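Local atomic coordinates of Serine/threonine-protein kinase pelle (Drosophila melanogaster, PDB entry 1D2Z), a protein that acts as a serine/threonine kinase essential for Toll signalling in embryonic dorsoventral polarity, and binds Tube through the death domain described here. Residues L89-A92 and M93-I96; Q78-F81 and A82-K86. All coordinates share one frame; numbering follows the deposited sequence.

Overall arrangement
Both interactions are local contacts along two successive helices of the Pelle death domain, a six-helix bundle. Interaction 2 lies on helix 77-86, and interaction 1 spans helix 90-95 and its ends. Their centres are about 9 Å apart, and the two touch directly. Where helix 90-95 begins, Leu89 N probably donates a hydrogen bond to Phe84 O at 2.8 Å. Met93 then packs into the junction, its CG 3.5 Å from Phe84 CB, while its SD lies 3.6 Å from Lys85 CA. Neither contact forms a catalytic site, for kinase activity belongs to another part of Pelle. Residues of 78-86 pack on the Tube death domain, whereas 89-96 does not touch it.

Interaction 1 (L89-A92 and M93-I96); sequences LHNA and MRLI
Met93 folds back along the first turn of helix 90-95 and lies beside His90, the two side chains pointing the same way. CG beside the backbone N (chi1 -66°) and an extended chi2 (163°) put SD 3.8 Å from His90 ND1; the bend at chi3 then turns only CE. The sulfur meets the imidazole obliquely, so the pair is a loose sulfur-aromatic contact. Packing is tighter on the buried face, made by Ala92, Met93 and Ile96, where Met93 CG lies 3.4 Å from Leu89 O. The backbone bonds are regular. Leu89, at the N-cap position, accepts from Met93 N through its carbonyl O at 3.1 Å, with the donor in the carbonyl plane. The next bond runs from Arg94 N to His90 O at 3.0 Å. At the end of the helix Ile96 N reaches Ala92 O in a weak bond of 3.5 Å.

His90, Asn91 and Arg94 are exposed instead, and a water bridges the last two. Their side chains run alongside one another, yet Asn91 OD1 stays 4.0 Å from Arg94 NE and lies near the guanidinium plane at its edge, while the amide and guanidinium planes are almost perpendicular (84°). The water donates a hydrogen bond to Asn91 O and a weak one to Asn91 OD1, and accepts one from Arg94 NH2 at 2.8 Å. Asn91 O therefore serves two donors, this water and Leu95 N, the latter approaching from above the carbonyl plane.

In the death-domain bundle, Ala92, Met93 and Ile96 pack against Phe84 of helix 77-86. Leu89 touches Leu31 and Ile96 touches Leu24, both on helix 18-31, and Met93 also meets Tyr107 near the C-terminus.

Interaction 2 (Q78-F81 and A82-K86); sequences QTLF and ALFKK
The ring of Phe84 receives Leu80 O over one face, 3.3 Å above its plane and displaced toward the rim, while Phe81 CA approaches obliquely. On the same face, toward CZ, the Leu80 side chain crosses the ring obliquely, with CD1 3.5 Å from Phe84 CZ and CG 3.6 Å from Phe84 CE2. Two torsions make this meeting possible: Leu80 sends CG away from its own N (chi1 179°), and Phe84 keeps CG beside its N (chi1 -69°), so leucine and ring converge one turn apart. The same carbonyl oxygen, Leu80 O, accepts the hydrogen bond of Phe84 N, at 3.0 Å and nearly straight (165°). An alanine at Phe84 would remove the ring and is likely to leave Leu80 CG and CD1 without their aromatic partner, opening a gap in the core. The Phe81 ring meets Ala82 N obliquely.

Helix 77-86 packs between helices of its own bundle and the Tube death domain. Leu80 and Leu83 touch Trp69 of helix 61-73, Phe84 rests on Leu24 and Leu28 of helix 18-31, and Phe81 meets Met93 of helix 90-95. Phe81 and Ala82 also pack on Leu149 of the Tube death domain.

Interaction 1 (L89-A92 and M93-I96)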
loop_
_atom_site.group_PDB
_atom_site.type_symbol
_atom_site.label_atom_id
_atom_site.label_comp_id
_atom_site.label_asym_id
_atom_site.label_seq_id
_atom_site.Cartn_x
_atom_site.Cartn_y
_atom_site.Cartn_z
ATOM N N LEU A 89 -15.301 13.923 -14.352
ATOM C CA LEU A 89 -14.490 15.071 -13.953
ATOM C C LEU A 89 -13.544 15.315 -15.132
ATOM O O LEU A 89 -12.350 15.024 -15.068
ATOM C CB LEU A 89 -13.714 14.749 -12.672
ATOM C CG LEU A 89 -14.593 14.477 -11.445
ATOM C CD1 LEU A 89 -13.751 13.971 -10.282
ATOM C CD2 LEU A 89 -15.356 15.742 -11.060
ATOM N N HIS A 90 -14.113 15.828 -16.222
ATOM C CA HIS A 90 -13.375 16.084 -17.460
ATOM C C HIS A 90 -12.208 17.052 -17.356
ATOM O O HIS A 90 -11.166 16.830 -17.976
ATOM C CB HIS A 90 -14.344 16.506 -18.573
ATOM C CG HIS A 90 -15.407 15.488 -18.849
ATOM N ND1 HIS A 90 -15.142 14.290 -19.477
ATOM C CD2 HIS A 90 -16.716 15.452 -18.505
ATOM C CE1 HIS A 90 -16.240 13.555 -19.499
ATOM N NE2 HIS A 90 -17.209 14.237 -18.915
ATOM N N ASN A 91 -12.377 18.134 -16.605
ATOM C CA ASN A 91 -11.283 19.082 -16.444
ATOM C C ASN A 91 -10.147 18.469 -15.621
ATOM O O ASN A 91 -8.994 18.861 -15.766
ATOM C CB ASN A 91 -11.771 20.399 -15.847
ATOM C CG ASN A 91 -12.384 21.313 -16.898
ATOM O OD1 ASN A 91 -11.759 21.610 -17.918
ATOM N ND2 ASN A 91 -13.611 21.757 -16.656
ATOM N N ALA A 92 -10.475 17.489 -14.781
ATOM C CA ALA A 92 -9.465 16.800 -13.976
ATOM C C ALA A 92 -8.663 15.912 -14.932
ATOM O O ALA A 92 -7.433 15.883 -14.881
ATOM C CB ALA A 92 -10.126 15.959 -12.875
ATOM N N MET A 93 -9.374 15.233 -15.831
ATOM C CA MET A 93 -8.752 14.375 -16.842
ATOM C C MET A 93 -7.799 15.196 -17.721
ATOM O O MET A 93 -6.695 14.755 -18.041
ATOM C CB MET A 93 -9.823 13.746 -17.737
ATOM C CG MET A 93 -10.739 12.762 -17.033
ATOM S SD MET A 93 -12.239 12.424 -17.965
ATOM C CE MET A 93 -11.614 11.402 -19.242
ATOM N N ARG A 94 -8.229 16.394 -18.110
ATOM C CA ARG A 94 -7.400 17.239 -18.962
ATOM C C ARG A 94 -6.098 17.633 -18.273
ATOM O O ARG A 94 -5.042 17.649 -18.905
ATOM C CB ARG A 94 -8.165 18.488 -19.405
ATOM C CG ARG A 94 -7.632 19.090 -20.697
ATOM C CD ARG A 94 -8.443 20.304 -21.131
ATOM N NE ARG A 94 -8.368 21.340 -20.114
ATOM C CZ ARG A 94 -7.389 22.234 -20.019
ATOM N NH1 ARG A 94 -6.394 22.257 -20.900
ATOM N NH2 ARG A 94 -7.338 23.020 -18.960
ATOM N N LEU A 95 -6.166 17.909 -16.970
ATOM C CA LEU A 95 -4.983 18.303 -16.213
ATOM C C LEU A 95 -3.889 17.241 -16.181
ATOM O O LEU A 95 -2.708 17.567 -16.033
ATOM C CB LEU A 95 -5.366 18.727 -14.788
ATOM C CG LEU A 95 -6.026 20.105 -14.686
ATOM C CD1 LEU A 95 -6.466 20.374 -13.253
ATOM C CD2 LEU A 95 -5.060 21.186 -15.173
ATOM N N ILE A 96 -4.280 15.975 -16.323
ATOM C CA ILE A 96 -3.310 14.883 -16.318
ATOM C C ILE A 96 -3.168 14.186 -17.672
ATOM O O ILE A 96 -2.552 13.122 -17.759
ATOM C CB ILE A 96 -3.642 13.806 -15.243
ATOM C CG1 ILE A 96 -5.060 13.262 -15.439
ATOM C CG2 ILE A 96 -3.445 14.375 -13.848
ATOM C CD1 ILE A 96 -5.340 11.993 -14.634
HETATM O O HOH W 1 -8.579 21.559 -16.903
#

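Interaction 2 (Q78-F81 and A82-K86)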
loop_
_atom_site.group_PDB
_atom_site.type_symbol
_atom_site.label_atom_id
_atom_site.label_comp_id
_atom_site.label_asym_id
_atom_site.label_seq_id
_atom_site.Cartn_x
_atom_site.Cartn_y
_atom_site.Cartn_z
ATOM N N GLN A 78 -3.053 6.358 -15.119
ATOM C CA GLN A 78 -4.108 5.907 -16.025
ATOM C C GLN A 78 -5.352 5.500 -15.231
ATOM O O GLN A 78 -6.476 5.840 -15.605
ATOM C CB GLN A 78 -3.634 4.747 -16.903
ATOM C CG GLN A 78 -4.679 4.315 -17.924
ATOM C CD GLN A 78 -4.212 3.186 -18.817
ATOM O OE1 GLN A 78 -4.812 2.115 -18.842
ATOM N NE2 GLN A 78 -3.146 3.427 -19.571
ATOM N N THR A 79 -5.149 4.804 -14.116
ATOM C CA THR A 79 -6.268 4.378 -13.280
ATOM C C THR A 79 -6.965 5.604 -12.688
ATOM O O THR A 79 -8.189 5.638 -12.586
ATOM C CB THR A 79 -5.804 3.389 -12.185
ATOM O OG1 THR A 79 -5.234 2.238 -12.823
ATOM C CG2 THR A 79 -6.978 2.929 -11.319
ATOM N N LEU A 80 -6.180 6.634 -12.371
ATOM C CA LEU A 80 -6.715 7.887 -11.840
ATOM C C LEU A 80 -7.554 8.558 -12.942
ATOM O O LEU A 80 -8.633 9.096 -12.679
ATOM C CB LEU A 80 -5.569 8.811 -11.410
ATOM C CG LEU A 80 -5.965 10.180 -10.850
ATOM C CD1 LEU A 80 -6.787 10.016 -9.556
ATOM C CD2 LEU A 80 -4.709 10.994 -10.587
ATOM N N PHE A 81 -7.043 8.510 -14.169
ATOM C CA PHE A 81 -7.719 9.065 -15.341
ATOM C C PHE A 81 -9.092 8.382 -15.491
ATOM O O PHE A 81 -10.115 9.052 -15.658
ATOM C CB PHE A 81 -6.845 8.822 -16.579
ATOM C CG PHE A 81 -7.323 9.519 -17.827
ATOM C CD1 PHE A 81 -7.040 10.869 -18.043
ATOM C CD2 PHE A 81 -8.017 8.815 -18.810
ATOM C CE1 PHE A 81 -7.440 11.507 -19.225
ATOM C CE2 PHE A 81 -8.421 9.442 -19.997
ATOM C CZ PHE A 81 -8.130 10.790 -20.202
ATOM N N ALA A 82 -9.109 7.053 -15.368
ATOM C CA ALA A 82 -10.342 6.271 -15.473
ATOM C C ALA A 82 -11.348 6.621 -14.376
ATOM O O ALA A 82 -12.561 6.642 -14.620
ATOM C CB ALA A 82 -10.028 4.772 -15.445
ATOM N N LEU A 83 -10.852 6.892 -13.168
ATOM C CA LEU A 83 -11.720 7.264 -12.055
ATOM C C LEU A 83 -12.389 8.595 -12.367
ATOM O O LEU A 83 -13.590 8.763 -12.153
ATOM C CB LEU A 83 -10.931 7.374 -10.750
ATOM C CG LEU A 83 -11.678 7.931 -9.527
ATOM C CD1 LEU A 83 -12.871 7.046 -9.159
ATOM C CD2 LEU A 83 -10.723 8.054 -8.345
ATOM N N PHE A 84 -11.596 9.551 -12.843
ATOM C CA PHE A 84 -12.122 10.863 -13.200
ATOM C C PHE A 84 -13.177 10.679 -14.293
ATOM O O PHE A 84 -14.252 11.282 -14.241
ATOM C CB PHE A 84 -10.998 11.773 -13.714
ATOM C CG PHE A 84 -10.004 12.182 -12.661
ATOM C CD1 PHE A 84 -10.369 12.239 -11.318
ATOM C CD2 PHE A 84 -8.709 12.554 -13.022
ATOM C CE1 PHE A 84 -9.458 12.668 -10.347
ATOM C CE2 PHE A 84 -7.792 12.984 -12.063
ATOM C CZ PHE A 84 -8.166 13.041 -10.723
ATOM N N LYS A 85 -12.875 9.809 -15.253
ATOM C CA LYS A 85 -13.784 9.535 -16.363
ATOM C C LYS A 85 -15.121 8.997 -15.858
ATOM O O LYS A 85 -16.182 9.433 -16.312
ATOM C CB LYS A 85 -13.154 8.544 -17.345
ATOM C CG LYS A 85 -14.006 8.255 -18.578
ATOM C CD LYS A 85 -13.332 7.248 -19.496
ATOM C CE LYS A 85 -14.178 6.953 -20.740
ATOM N NZ LYS A 85 -15.459 6.249 -20.436
ATOM N N LYS A 86 -15.063 8.083 -14.889
ATOM C CA LYS A 86 -16.269 7.490 -14.317
ATOM C C LYS A 86 -17.103 8.524 -13.567
ATOM O O LYS A 86 -18.332 8.476 -13.594
ATOM C CB LYS A 86 -15.911 6.315 -13.391
ATOM C CG LYS A 86 -17.125 5.644 -12.748
ATOM C CD LYS A 86 -16.856 4.204 -12.314
ATOM C CE LYS A 86 -15.997 4.115 -11.065
ATOM N NZ LYS A 86 -15.898 2.692 -10.620
#